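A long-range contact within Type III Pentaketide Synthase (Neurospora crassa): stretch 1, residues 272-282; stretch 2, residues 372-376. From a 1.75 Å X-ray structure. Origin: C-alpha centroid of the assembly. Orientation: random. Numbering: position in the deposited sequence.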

# COMPACT_ATOMS: atom_id res chain seq x y z
N ASP A 272 -11.76 7.59 -23.80
CA ASP A 272 -12.54 6.71 -22.93
C ASP A 272 -13.13 7.45 -21.73
O ASP A 272 -14.29 7.24 -21.37
N LEU A 273 -12.32 8.32 -21.13
CA LEU A 273 -12.77 9.18 -20.04
C LEU A 273 -13.95 10.05 -20.47
O LEU A 273 -14.98 10.10 -19.80
N LEU A 274 -13.78 10.72 -21.61
CA LEU A 274 -14.78 11.66 -22.09
C LEU A 274 -16.07 10.96 -22.50
O LEU A 274 -17.16 11.44 -22.18
N SER A 275 -15.96 9.83 -23.19
CA SER A 275 -17.16 9.12 -23.66
C SER A 275 -18.01 8.56 -22.52
O SER A 275 -19.24 8.49 -22.63
N SER A 276 -17.37 8.19 -21.41
CA SER A 276 -18.08 7.69 -20.23
C SER A 276 -18.97 8.76 -19.59
O SER A 276 -19.98 8.43 -18.97
N LEU A 277 -18.61 10.03 -19.76
CA LEU A 277 -19.37 11.10 -19.13
C LEU A 277 -19.76 12.26 -20.06
O LEU A 277 -20.14 13.33 -19.59
N GLN A 278 -19.68 12.03 -21.37
CA GLN A 278 -19.95 13.10 -22.35
C GLN A 278 -21.36 13.68 -22.25
O GLN A 278 -21.56 14.87 -22.50
N ASP A 279 -22.33 12.84 -21.87
CA ASP A 279 -23.72 13.27 -21.70
C ASP A 279 -23.90 14.23 -20.52
O ASP A 279 -24.85 15.01 -20.48
N GLN A 280 -22.97 14.18 -19.56
CA GLN A 280 -23.00 15.08 -18.40
C GLN A 280 -22.38 16.44 -18.72
O GLN A 280 -22.59 17.41 -17.99
N LEU A 281 -21.63 16.52 -19.82
CA LEU A 281 -20.90 17.73 -20.17
C LEU A 281 -21.63 18.60 -21.20
O LEU A 281 -22.23 18.07 -22.14
N PRO A 282 -21.58 19.93 -21.02
CA PRO A 282 -22.13 20.90 -21.97
C PRO A 282 -21.42 20.86 -23.32
O PRO A 282 -20.35 20.25 -23.44
N GLU A 372 -3.23 7.27 -15.14
CA GLU A 372 -4.38 7.70 -14.36
C GLU A 372 -4.93 8.99 -14.96
O GLU A 372 -4.18 9.91 -15.23
N MET A 373 -6.24 9.03 -15.18
CA MET A 373 -6.92 10.28 -15.55
C MET A 373 -8.16 10.46 -14.69
O MET A 373 -8.79 9.48 -14.29
N CYS A 374 -8.51 11.71 -14.43
CA CYS A 374 -9.77 12.02 -13.77
C CYS A 374 -10.41 13.24 -14.42
O CYS A 374 -9.72 14.08 -15.02
N MET A 375 -11.73 13.33 -14.31
CA MET A 375 -12.45 14.52 -14.73
C MET A 375 -13.02 15.22 -13.51
O MET A 375 -13.78 14.63 -12.75
N LEU A 376 -12.65 16.49 -13.35
CA LEU A 376 -13.15 17.32 -12.26
C LEU A 376 -14.01 18.44 -12.82
O LEU A 376 -13.75 18.95 -13.92

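The side-chain contacts between the two stretches are all apolar: no hydrogen bond crosses between them, and every pair of side chains that touches is built from leucine and methionine. A helix covering Leu273 and its neighbours lies over the strand 372-376, with axes approaching to 9.2 Å and N-to-C directions 37° apart. That spacing leaves room for one layer of side chains, and 288 Å² of surface, summed over both sides, is buried there.

Strand alternation sets the pattern on one side. The CA-to-CB bonds of Met373 and Met375 point toward the helix, whereas that of Cys374 points away, leaving its backbone O to meet Leu273 CD2 at 4.0 Å. On the other side, the CA-to-CB bonds of Leu273, Leu277 and Leu281 point toward the strand. The regular spacing of four residues brings these three to the same side of the segment, although its backbone loses regular helical bonding before Leu281.

Met375 is the centre of the contact, with 101 Å² covered. Its chi1 is t (-177°), but chi2 and chi3 are both p (69° and 79°), so the chain is folded rather than extended. The bends bring Met375 CE in among the leucines: it lies 4.1 Å from Leu281 CD1, 4.1 Å from Leu277 CD1 and 4.3 Å from Leu274 CD1. Met375 CB is also met by Leu277 CD2 at 3.7 Å and by Leu273 CD1 at 4.2 Å. Four leucines therefore share this one side chain.

Leu273 adopts the t, p rotamer (176°, 72°), and both its methyls lie against Met375; Leu273 CD1 is 4.1 Å from Met375 N, and CD2 also reaches Met373 CB at 4.2 Å. Leu274 has the same rotamer (-174°, 62°) but starts sideways, and only its end comes nearer, which fits its small covered area of 11 Å². Leu277 differs, with chi1 at 44° and chi2 at 67° (p, p); its phi of -131° also departs from helical values. Leu281 is m, t (-54°, -168°).

Met373 begins toward the helix, but its m, t, t chain (-84°, -163°, -163°) is extended and its end leads away, so its contact with Leu273 is made close to the backbone, at CB.

Polar side chains make no contact across this layer. Ser276, at chi1 70° (p), turns OG back onto its own helix, donating a hydrogen bond to Leu273 O at 2.7 Å. The carboxylate of Glu372 and Asp272 OD2 are hydrogen-bonded elsewhere in the structure.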

# COMPACT_ATOMS: atom_id res chain seq x y z
CB ASP A 272 -11.69 5.53 -22.48
CG ASP A 272 -11.53 4.48 -23.57
OD1 ASP A 272 -12.34 4.48 -24.53
OD2 ASP A 272 -10.61 3.66 -23.47
CB LEU A 273 -11.63 10.08 -19.55
CG LEU A 273 -11.94 11.11 -18.46
CD1 LEU A 273 -12.18 10.43 -17.13
CD2 LEU A 273 -10.83 12.14 -18.34
CB LEU A 274 -14.21 12.51 -23.23
CG LEU A 274 -15.06 13.65 -23.79
CD1 LEU A 274 -15.35 14.69 -22.73
CD2 LEU A 274 -14.35 14.27 -24.97
CB SER A 275 -16.81 8.02 -24.67
OG SER A 275 -16.10 6.96 -24.06
CB SER A 276 -17.11 7.11 -19.19
OG SER A 276 -16.32 8.12 -18.57
CB LEU A 277 -18.63 11.62 -17.88
CG LEU A 277 -17.13 11.84 -17.96
CD1 LEU A 277 -16.79 13.00 -18.91
CD2 LEU A 277 -16.53 12.08 -16.58
CB GLN A 278 -19.66 12.64 -23.78
CG GLN A 278 -20.39 11.37 -24.23
CD GLN A 278 -20.09 11.01 -25.67
OE1 GLN A 278 -19.07 11.43 -26.24
NE2 GLN A 278 -20.97 10.23 -26.28
CB ASP A 279 -24.64 12.05 -21.55
CG ASP A 279 -24.70 11.19 -22.81
OD1 ASP A 279 -24.33 11.67 -23.90
OD2 ASP A 279 -25.13 10.02 -22.70
CB GLN A 280 -22.25 14.46 -17.22
CG GLN A 280 -22.82 13.13 -16.73
CD GLN A 280 -21.89 12.41 -15.77
OE1 GLN A 280 -21.35 13.01 -14.84
NE2 GLN A 280 -21.71 11.11 -16.00
CB LEU A 281 -19.49 17.39 -20.69
CG LEU A 281 -18.56 16.52 -19.83
CD1 LEU A 281 -17.16 16.56 -20.39
CD2 LEU A 281 -18.55 16.94 -18.36
CB PRO A 282 -21.85 22.26 -21.30
CG PRO A 282 -21.65 21.95 -19.88
CD PRO A 282 -21.00 20.61 -19.85
CB GLU A 372 -4.00 7.96 -12.90
CG GLU A 372 -3.46 6.75 -12.14
CD GLU A 372 -4.54 5.76 -11.68
OE1 GLU A 372 -5.75 6.10 -11.67
OE2 GLU A 372 -4.18 4.63 -11.31
CB MET A 373 -7.33 10.30 -17.02
CG MET A 373 -6.26 10.73 -17.99
SD MET A 373 -6.89 11.21 -19.64
CE MET A 373 -5.35 11.13 -20.54
CB CYS A 374 -9.57 12.24 -12.27
SG CYS A 374 -8.58 13.69 -11.83
CB MET A 375 -13.59 14.16 -15.70
CG MET A 375 -14.34 15.38 -16.24
SD MET A 375 -13.40 16.44 -17.37
CE MET A 375 -13.54 15.47 -18.86
CB LEU A 376 -12.00 17.93 -11.46
CG LEU A 376 -10.97 16.96 -10.88
CD1 LEU A 376 -9.75 17.71 -10.37
CD2 LEU A 376 -11.59 16.13 -9.76